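Local coordinates for protein tryparedoxin (PDB 1O8X) that probably serves as a thioredoxin-like dithiol-disulfide oxidoreductase that passes reducing equivalents in the trypanosomatid defence against oxidative stress, at residues Asp5-Gly10 and Val31-Ser36; Glu52-Phe57 and Phe63-Cys68. The protein carries 1 engineered substitution. All coordinates share one frame; numbering follows the deposited sequence.

Contact 1: Asp5-Gly10 and Val31-Ser36; sequences DKYLPG and VFFYFS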
ATOM      1  N   ASP A   5      -8.527  -8.975  -7.531  1.00 37.23           N
ATOM      2  CA  ASP A   5      -9.936  -8.654  -7.761  1.00 37.64           C
ATOM      3  C   ASP A   5     -10.762  -8.704  -6.474  1.00 36.92           C
ATOM      4  O   ASP A   5     -11.700  -7.927  -6.303  1.00 37.31           O
ATOM      5  CB  ASP A   5     -10.544  -9.571  -8.823  1.00 38.63           C
ATOM      6  CG  ASP A   5     -11.647  -8.890  -9.622  1.00 40.73           C
ATOM      7  OD1 ASP A   5     -11.614  -7.646  -9.771  1.00 42.79           O
ATOM      8  OD2 ASP A   5     -12.594  -9.517 -10.141  1.00 43.33           O
ATOM      9  N   LYS A   6     -10.394  -9.611  -5.576  1.00 35.85           N
ATOM     10  CA  LYS A   6     -10.994  -9.714  -4.249  1.00 34.80           C
ATOM     11  C   LYS A   6     -10.925  -8.387  -3.472  1.00 33.54           C
ATOM     12  O   LYS A   6     -11.888  -7.984  -2.812  1.00 33.56           O
ATOM     13  CB  LYS A   6     -10.278 -10.818  -3.467  1.00 35.15           C
ATOM     14  CG  LYS A   6     -10.978 -11.275  -2.214  1.00 36.21           C
ATOM     15  CD  LYS A   6     -10.055 -12.137  -1.375  1.00 37.79           C
ATOM     16  CE  LYS A   6     -10.603 -12.297   0.029  1.00 39.29           C
ATOM     17  NZ  LYS A   6     -10.144 -13.564   0.652  1.00 40.49           N
ATOM     18  N   TYR A   7      -9.777  -7.717  -3.565  1.00 31.94           N
ATOM     19  CA  TYR A   7      -9.498  -6.520  -2.774  1.00 30.27           C
ATOM     20  C   TYR A   7      -9.862  -5.239  -3.483  1.00 30.79           C
ATOM     21  O   TYR A   7     -10.264  -4.265  -2.848  1.00 30.66           O
ATOM     22  CB  TYR A   7      -8.014  -6.490  -2.422  1.00 28.57           C
ATOM     23  CG  TYR A   7      -7.599  -7.711  -1.659  1.00 24.02           C
ATOM     24  CD1 TYR A   7      -6.587  -8.534  -2.124  1.00 20.31           C
ATOM     25  CD2 TYR A   7      -8.243  -8.059  -0.477  1.00 22.01           C
ATOM     26  CE1 TYR A   7      -6.211  -9.666  -1.424  1.00 18.68           C
ATOM     27  CE2 TYR A   7      -7.877  -9.174   0.226  1.00 20.71           C
ATOM     28  CZ  TYR A   7      -6.874  -9.985  -0.251  1.00 18.46           C
ATOM     29  OH  TYR A   7      -6.529 -11.091   0.485  1.00 18.77           O
ATOM     30  N   LEU A   8      -9.700  -5.262  -4.803  1.00 31.52           N
ATOM     31  CA  LEU A   8      -9.977  -4.125  -5.670  1.00 32.48           C
ATOM     32  C   LEU A   8     -10.911  -4.580  -6.791  1.00 33.22           C
ATOM     33  O   LEU A   8     -10.479  -4.701  -7.943  1.00 33.19           O
ATOM     34  CB  LEU A   8      -8.672  -3.572  -6.264  1.00 32.45           C
ATOM     35  CG  LEU A   8      -7.485  -3.279  -5.335  1.00 32.68           C
ATOM     36  CD1 LEU A   8      -6.189  -3.181  -6.127  1.00 32.94           C
ATOM     37  CD2 LEU A   8      -7.726  -2.008  -4.538  1.00 32.92           C
ATOM     38  N   PRO A   9     -12.179  -4.839  -6.455  1.00 33.95           N
ATOM     39  CA  PRO A   9     -13.123  -5.384  -7.436  1.00 34.24           C
ATOM     40  C   PRO A   9     -13.415  -4.380  -8.541  1.00 34.46           C
ATOM     41  O   PRO A   9     -13.883  -3.270  -8.276  1.00 34.23           O
ATOM     42  CB  PRO A   9     -14.379  -5.685  -6.602  1.00 34.47           C
ATOM     43  CG  PRO A   9     -14.284  -4.814  -5.408  1.00 34.45           C
ATOM     44  CD  PRO A   9     -12.822  -4.607  -5.148  1.00 34.12           C
ATOM     45  N   GLY A  10     -13.091  -4.775  -9.765  1.00 34.77           N
ATOM     46  CA  GLY A  10     -13.392  -3.979 -10.939  1.00 35.29           C
ATOM     47  C   GLY A  10     -12.560  -2.724 -11.096  1.00 35.37           C
ATOM     48  O   GLY A  10     -12.951  -1.809 -11.818  1.00 35.63           O
ATOM     49  N   VAL A  31       2.058  -7.424  -2.986  1.00 11.48           N
ATOM     50  CA  VAL A  31       1.458  -6.100  -3.036  1.00 12.17           C
ATOM     51  C   VAL A  31       1.158  -5.647  -1.628  1.00 11.46           C
ATOM     52  O   VAL A  31       0.419  -6.317  -0.909  1.00 11.82           O
ATOM     53  CB  VAL A  31       0.162  -6.103  -3.881  1.00 12.74           C
ATOM     54  CG1 VAL A  31      -0.507  -4.741  -3.835  1.00 14.92           C
ATOM     55  CG2 VAL A  31       0.497  -6.476  -5.325  1.00 14.34           C
ATOM     56  N   PHE A  32       1.726  -4.512  -1.238  1.00 10.81           N
ATOM     57  CA  PHE A  32       1.423  -3.939   0.064  1.00 11.08           C
ATOM     58  C   PHE A  32       0.399  -2.833  -0.089  1.00 11.44           C
ATOM     59  O   PHE A  32       0.654  -1.829  -0.776  1.00 13.62           O
ATOM     60  CB  PHE A  32       2.672  -3.310   0.677  1.00 12.24           C
ATOM     61  CG  PHE A  32       3.682  -4.283   1.181  1.00 12.34           C
ATOM     62  CD1 PHE A  32       4.850  -4.478   0.456  1.00 16.48           C
ATOM     63  CD2 PHE A  32       3.515  -4.950   2.404  1.00 13.00           C
ATOM     64  CE1 PHE A  32       5.828  -5.346   0.895  1.00 17.11           C
ATOM     65  CE2 PHE A  32       4.484  -5.838   2.862  1.00 14.05           C
ATOM     66  CZ  PHE A  32       5.655  -6.028   2.115  1.00 17.32           C
ATOM     67  N   PHE A  33      -0.734  -2.971   0.580  1.00 10.72           N
ATOM     68  CA  PHE A  33      -1.700  -1.884   0.724  1.00 11.23           C
ATOM     69  C   PHE A  33      -1.258  -1.000   1.874  1.00 10.34           C
ATOM     70  O   PHE A  33      -1.104  -1.477   3.008  1.00 11.07           O
ATOM     71  CB  PHE A  33      -3.087  -2.458   1.003  1.00 11.94           C
ATOM     72  CG  PHE A  33      -3.607  -3.321  -0.099  1.00 13.01           C
ATOM     73  CD1 PHE A  33      -3.898  -4.658   0.134  1.00 16.13           C
ATOM     74  CD2 PHE A  33      -3.819  -2.789  -1.371  1.00 14.01           C
ATOM     75  CE1 PHE A  33      -4.405  -5.470  -0.892  1.00 17.05           C
ATOM     76  CE2 PHE A  33      -4.309  -3.585  -2.403  1.00 15.50           C
ATOM     77  CZ  PHE A  33      -4.610  -4.932  -2.153  1.00 17.09           C
ATOM     78  N   TYR A  34      -1.011   0.270   1.569  1.00 10.16           N
ATOM     79  CA  TYR A  34      -0.549   1.242   2.561  1.00 10.30           C
ATOM     80  C   TYR A  34      -1.691   2.173   2.901  1.00 10.07           C
ATOM     81  O   TYR A  34      -2.079   3.011   2.096  1.00 11.52           O
ATOM     82  CB  TYR A  34       0.648   2.032   2.021  1.00 10.44           C
ATOM     83  CG  TYR A  34       1.186   3.049   3.014  1.00 10.40           C
ATOM     84  CD1 TYR A  34       1.300   2.736   4.372  1.00 11.37           C
ATOM     85  CD2 TYR A  34       1.589   4.323   2.596  1.00 11.66           C
ATOM     86  CE1 TYR A  34       1.802   3.661   5.287  1.00 12.47           C
ATOM     87  CE2 TYR A  34       2.099   5.259   3.518  1.00 12.27           C
ATOM     88  CZ  TYR A  34       2.213   4.903   4.854  1.00 11.88           C
ATOM     89  OH  TYR A  34       2.710   5.777   5.805  1.00 14.65           O
ATOM     90  N   PHE A  35      -2.253   1.976   4.086  1.00 10.04           N
ATOM     91  CA  PHE A  35      -3.361   2.806   4.572  1.00 10.62           C
ATOM     92  C   PHE A  35      -2.778   3.975   5.350  1.00 10.67           C
ATOM     93  O   PHE A  35      -2.075   3.785   6.354  1.00 10.75           O
ATOM     94  CB  PHE A  35      -4.287   1.985   5.477  1.00 11.57           C
ATOM     95  CG  PHE A  35      -4.880   0.789   4.785  1.00 11.88           C
ATOM     96  CD1 PHE A  35      -4.183  -0.416   4.720  1.00 12.76           C
ATOM     97  CD2 PHE A  35      -6.122   0.875   4.160  1.00 13.05           C
ATOM     98  CE1 PHE A  35      -4.720  -1.513   4.046  1.00 13.50           C
ATOM     99  CE2 PHE A  35      -6.661  -0.238   3.506  1.00 14.84           C
ATOM    100  CZ  PHE A  35      -5.955  -1.416   3.448  1.00 15.40           C
ATOM    101  N   SER A  36      -3.039   5.183   4.862  1.00 11.23           N
ATOM    102  CA  SER A  36      -2.494   6.387   5.481  1.00 11.79           C
ATOM    103  C   SER A  36      -3.332   7.585   5.068  1.00 12.51           C
ATOM    104  O   SER A  36      -4.282   7.439   4.315  1.00 13.21           O
ATOM    105  CB  SER A  36      -1.015   6.578   5.119  1.00 11.95           C
ATOM    106  OG  SER A  36      -0.480   7.586   5.956  1.00 13.35           O
TER

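Contact 2: Glu52-Phe57 and Phe63-Cys68; sequences EFYDKF and FEVVFC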
ATOM      1  N   GLU A  52      12.369   4.606   1.938  1.00 13.47           N
ATOM      2  CA  GLU A  52      13.742   4.100   1.882  1.00 14.47           C
ATOM      3  C   GLU A  52      13.754   2.598   1.594  1.00 14.02           C
ATOM      4  O   GLU A  52      14.526   2.115   0.765  1.00 15.08           O
ATOM      5  CB  GLU A  52      14.441   4.380   3.208  1.00 15.71           C
ATOM      6  CG  GLU A  52      15.893   3.937   3.252  1.00 18.56           C
ATOM      7  CD  GLU A  52      16.644   4.419   4.477  1.00 23.23           C
ATOM      8  OE1 GLU A  52      16.129   5.286   5.240  1.00 25.18           O
ATOM      9  OE2 GLU A  52      17.757   3.897   4.679  1.00 23.78           O
ATOM     10  N   PHE A  53      12.907   1.850   2.283  1.00 13.08           N
ATOM     11  CA  PHE A  53      12.796   0.415   2.054  1.00 13.04           C
ATOM     12  C   PHE A  53      12.337   0.086   0.630  1.00 13.08           C
ATOM     13  O   PHE A  53      12.902  -0.795  -0.042  1.00 13.72           O
ATOM     14  CB  PHE A  53      11.861  -0.190   3.094  1.00 13.18           C
ATOM     15  CG  PHE A  53      11.903  -1.692   3.126  1.00 13.00           C
ATOM     16  CD1 PHE A  53      12.829  -2.357   3.930  1.00 15.00           C
ATOM     17  CD2 PHE A  53      11.037  -2.447   2.338  1.00 13.42           C
ATOM     18  CE1 PHE A  53      12.875  -3.760   3.953  1.00 15.54           C
ATOM     19  CE2 PHE A  53      11.087  -3.840   2.352  1.00 13.97           C
ATOM     20  CZ  PHE A  53      12.004  -4.488   3.163  1.00 14.87           C
ATOM     21  N   TYR A  54      11.335   0.820   0.153  1.00 13.31           N
ATOM     22  CA  TYR A  54      10.831   0.639  -1.196  1.00 13.94           C
ATOM     23  C   TYR A  54      11.929   0.898  -2.219  1.00 14.69           C
ATOM     24  O   TYR A  54      12.122   0.104  -3.145  1.00 14.71           O
ATOM     25  CB  TYR A  54       9.662   1.593  -1.421  1.00 14.03           C
ATOM     26  CG  TYR A  54       9.005   1.539  -2.770  1.00 13.59           C
ATOM     27  CD1 TYR A  54       8.005   0.608  -3.026  1.00 13.94           C
ATOM     28  CD2 TYR A  54       9.369   2.422  -3.785  1.00 13.73           C
ATOM     29  CE1 TYR A  54       7.379   0.555  -4.255  1.00 14.20           C
ATOM     30  CE2 TYR A  54       8.753   2.372  -5.009  1.00 13.88           C
ATOM     31  CZ  TYR A  54       7.765   1.435  -5.246  1.00 14.38           C
ATOM     32  OH  TYR A  54       7.133   1.376  -6.449  1.00 16.20           O
ATOM     33  N   ASP A  55      12.654   2.001  -2.055  1.00 15.41           N
ATOM     34  CA  ASP A  55      13.674   2.341  -3.040  1.00 16.79           C
ATOM     35  C   ASP A  55      14.763   1.268  -3.086  1.00 16.75           C
ATOM     36  O   ASP A  55      15.235   0.906  -4.172  1.00 17.84           O
ATOM     37  CB  ASP A  55      14.242   3.731  -2.758  1.00 18.30           C
ATOM     38  CG  ASP A  55      13.322   4.860  -3.222  1.00 20.83           C
ATOM     39  OD1 ASP A  55      12.344   4.636  -3.981  1.00 23.17           O
ATOM     40  OD2 ASP A  55      13.535   6.037  -2.869  1.00 24.29           O
ATOM     41  N   LYS A  56      15.148   0.749  -1.918  1.00 15.60           N
ATOM     42  CA  LYS A  56      16.189  -0.277  -1.836  1.00 16.20           C
ATOM     43  C   LYS A  56      15.750  -1.607  -2.438  1.00 16.11           C
ATOM     44  O   LYS A  56      16.543  -2.296  -3.088  1.00 17.27           O
ATOM     45  CB  LYS A  56      16.568  -0.535  -0.380  1.00 16.67           C
ATOM     46  CG  LYS A  56      17.439   0.523   0.271  1.00 18.06           C
ATOM     47  CD  LYS A  56      17.686   0.187   1.748  1.00 20.20           C
ATOM     48  CE  LYS A  56      18.528   1.241   2.460  1.00 23.39           C
ATOM     49  NZ  LYS A  56      18.489   1.077   3.948  1.00 25.07           N
ATOM     50  N   PHE A  57      14.496  -1.989  -2.201  1.00 15.59           N
ATOM     51  CA  PHE A  57      14.087  -3.394  -2.333  1.00 14.90           C
ATOM     52  C   PHE A  57      12.887  -3.705  -3.213  1.00 14.27           C
ATOM     53  O   PHE A  57      12.617  -4.884  -3.443  1.00 14.19           O
ATOM     54  CB  PHE A  57      13.856  -4.025  -0.944  1.00 14.69           C
ATOM     55  CG  PHE A  57      15.066  -3.989  -0.047  1.00 15.50           C
ATOM     56  CD1 PHE A  57      14.995  -3.406   1.207  1.00 16.49           C
ATOM     57  CD2 PHE A  57      16.282  -4.541  -0.454  1.00 17.37           C
ATOM     58  CE1 PHE A  57      16.095  -3.364   2.047  1.00 16.91           C
ATOM     59  CE2 PHE A  57      17.397  -4.504   0.379  1.00 19.13           C
ATOM     60  CZ  PHE A  57      17.296  -3.917   1.650  1.00 18.50           C
ATOM     61  N   PHE A  63       8.187  -6.442  -4.964  1.00 13.53           N
ATOM     62  CA  PHE A  63       6.942  -5.990  -4.384  1.00 12.65           C
ATOM     63  C   PHE A  63       6.564  -4.613  -4.917  1.00 12.58           C
ATOM     64  O   PHE A  63       7.386  -3.888  -5.503  1.00 13.30           O
ATOM     65  CB  PHE A  63       6.982  -6.019  -2.842  1.00 12.49           C
ATOM     66  CG  PHE A  63       7.957  -5.046  -2.216  1.00 11.39           C
ATOM     67  CD1 PHE A  63       7.582  -3.733  -1.957  1.00 12.64           C
ATOM     68  CD2 PHE A  63       9.231  -5.458  -1.848  1.00 12.08           C
ATOM     69  CE1 PHE A  63       8.482  -2.848  -1.369  1.00 13.49           C
ATOM     70  CE2 PHE A  63      10.126  -4.582  -1.245  1.00 12.44           C
ATOM     71  CZ  PHE A  63       9.749  -3.270  -1.005  1.00 13.23           C
ATOM     72  N   GLU A  64       5.312  -4.261  -4.677  1.00 12.12           N
ATOM     73  CA  GLU A  64       4.786  -2.944  -4.993  1.00 11.78           C
ATOM     74  C   GLU A  64       4.007  -2.438  -3.800  1.00 11.50           C
ATOM     75  O   GLU A  64       3.563  -3.239  -2.980  1.00 12.11           O
ATOM     76  CB  GLU A  64       3.873  -3.050  -6.228  1.00 13.23           C
ATOM     77  CG  GLU A  64       3.396  -1.721  -6.799  1.00 14.73           C
ATOM     78  CD  GLU A  64       4.533  -0.752  -7.081  1.00 15.54           C
ATOM     79  OE1 GLU A  64       4.915   0.022  -6.173  1.00 14.98           O
ATOM     80  OE2 GLU A  64       5.054  -0.780  -8.211  1.00 19.55           O
ATOM     81  N   VAL A  65       3.866  -1.117  -3.701  1.00 11.69           N
ATOM     82  CA  VAL A  65       3.069  -0.469  -2.657  1.00 11.51           C
ATOM     83  C   VAL A  65       1.903   0.253  -3.332  1.00 11.76           C
ATOM     84  O   VAL A  65       2.097   0.976  -4.317  1.00 12.68           O
ATOM     85  CB  VAL A  65       3.917   0.502  -1.789  1.00 11.20           C
ATOM     86  CG1 VAL A  65       3.027   1.231  -0.789  1.00 12.13           C
ATOM     87  CG2 VAL A  65       5.000  -0.250  -1.056  1.00 11.43           C
ATOM     88  N   VAL A  66       0.696   0.050  -2.810  1.00 12.31           N
ATOM     89  CA  VAL A  66      -0.504   0.704  -3.298  1.00 12.22           C
ATOM     90  C   VAL A  66      -1.089   1.531  -2.158  1.00 12.07           C
ATOM     91  O   VAL A  66      -1.577   0.988  -1.166  1.00 11.77           O
ATOM     92  CB  VAL A  66      -1.534  -0.318  -3.806  1.00 12.14           C
ATOM     93  CG1 VAL A  66      -2.804   0.378  -4.273  1.00 14.40           C
ATOM     94  CG2 VAL A  66      -0.934  -1.154  -4.937  1.00 13.27           C
ATOM     95  N   PHE A  67      -1.012   2.851  -2.285  1.00 11.91           N
ATOM     96  CA  PHE A  67      -1.585   3.759  -1.300  1.00 12.29           C
ATOM     97  C   PHE A  67      -3.112   3.704  -1.321  1.00 12.60           C
ATOM     98  O   PHE A  67      -3.735   3.892  -2.380  1.00 14.15           O
ATOM     99  CB  PHE A  67      -1.073   5.178  -1.584  1.00 13.03           C
ATOM    100  CG  PHE A  67      -1.675   6.257  -0.705  1.00 13.18           C
ATOM    101  CD1 PHE A  67      -1.835   6.078   0.667  1.00 13.85           C
ATOM    102  CD2 PHE A  67      -2.038   7.480  -1.265  1.00 15.71           C
ATOM    103  CE1 PHE A  67      -2.375   7.099   1.449  1.00 14.89           C
ATOM    104  CE2 PHE A  67      -2.581   8.485  -0.485  1.00 16.36           C
ATOM    105  CZ  PHE A  67      -2.746   8.291   0.875  1.00 15.54           C
ATOM    106  N   CYS A  68      -3.677   3.425  -0.144  1.00 12.96           N
ATOM    107  CA  CYS A  68      -5.112   3.346   0.094  1.00 13.46           C
ATOM    108  C   CYS A  68      -5.471   4.469   1.056  1.00 13.49           C
ATOM    109  O   CYS A  68      -5.244   4.368   2.257  1.00 13.07           O
ATOM    110  CB  CYS A  68      -5.449   1.989   0.699  1.00 14.18           C
ATOM    111  SG  CYS A  68      -5.112   0.608  -0.400  1.00 14.89           S
TER

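Contact 1: Asp5-Gly10 and Val31-Ser36
The ring of Phe33 turns its edge to the face of Tyr7 in an offset edge-to-face pair. The two ring planes stand 69° apart and their centroids lie 5.7 Å from each other. The side chains themselves cross at about a right angle. Phe33 makes the approach with the outer end of its ring. Its CZ comes to 3.8 Å from Tyr7 CB, and its CE1 lies 4.0 Å from Tyr7 CD1. The touch therefore falls on the root and near rim of the tyrosine ring, not on its hydroxyl end. That end is held by another part of the chain: Tyr7 OH is hydrogen-bonded to the backbone oxygen of Gly120.

Phe33 belongs to strand 30-36, a central strand of the thioredoxin-fold sheet. Residues 5-10 form part of the loop that leads into strand 13-16. The contact thus lays the N-terminal loop over one face of the sheet. Leu100 of helix 94-103 touches both Tyr7 and Phe33, and Val115 of strand 111-116 does the same.

Leu8 adds a second, looser touch. Its side chain and that of Phe33 slide past each other in opposite directions. The CD1 methyl of Leu8 sits at the edge of the phenylalanine ring, near its plane, 4.2 Å from Phe33 CE2. Phe33 has its CG anti to the carbonyl carbon, chi1 -62°, which sends the ring out from the strand, so that its far end meets Tyr7 at CE1 and CZ and Leu8 at CE2. Three buried side chains make the whole contact, with no hydrogen bond across it. The loop is tied together on its outer side by Gly10 N, which donates to Asp5 OD1 at 3.2 Å in a nearly straight bond of 170°.

Contact 2: Glu52-Phe57 and Phe63-Cys68
Phe63 reaches from the start of its strand to the last turns of the helix and touches Phe53, Tyr54 and Phe57. Its CG lies between the backbone N and the carbonyl carbon, chi1 66°, and this swings the ring toward the helix. Phe63 CZ comes to 3.7 Å from Phe53 CE2. Those two ring planes are 25° apart but displaced, so the rings hardly overlap. Phe63 CE2 packs on Phe57 CB at 3.8 Å, close to the helix end, and Phe63 CE1 meets Tyr54 CD1 at 3.9 Å.

The Tyr54 ring leads from the helix to the strand. Its CD1 atom packs on the CG2 methyl of Val65 at 3.7 Å, oblique to the ring. Beyond it the hydroxyl donates to Glu64: Tyr54 OH lies 2.6 Å from Glu64 OE1 and uses the syn lone pair of that oxygen. The ring and carboxylate planes are well short of parallel.

Glu64 starts out away from the helix, but a bend at chi2 brings the carboxylate back. The same OE1 accepts from Val65 N at 2.9 Å, on its anti side and somewhat out of the carboxylate plane. Two donors thus grip one oxygen of a buried acid, which would help to stabilise its negative charge.

The helix and strand segments run at 148° to each other, nearly antiparallel, with axes 9.5 Å apart at closest approach. They belong to the beta-alpha-beta unit of strand 30-36, helix 41-57 and strand 63-69. Phe32 of strand 30-36 meets Phe63 edge-to-face, and Trp86, just before strand 87-88, does the same to Tyr54.

In the fold
The centres of contacts 1 and 2 lie 14 Å apart, on opposite sides of the centre of the chain. They come in series: contact 1 closes with strand 30-36 before contact 2 opens on helix 41-57, the next element of the chain. Strands 30-36 and 63-69 are parallel neighbours in one mixed sheet, and a probable hydrogen bond of 2.8 Å from Val66 N to Phe32 O joins them directly. Contact 1 attaches the N-terminal loop to this sheet; contact 2 attaches the helix. Cys40, a redox cysteine, lies between strand 30-36 and that helix. Its partner position is the engineered Ala43, so the disulfide is absent here.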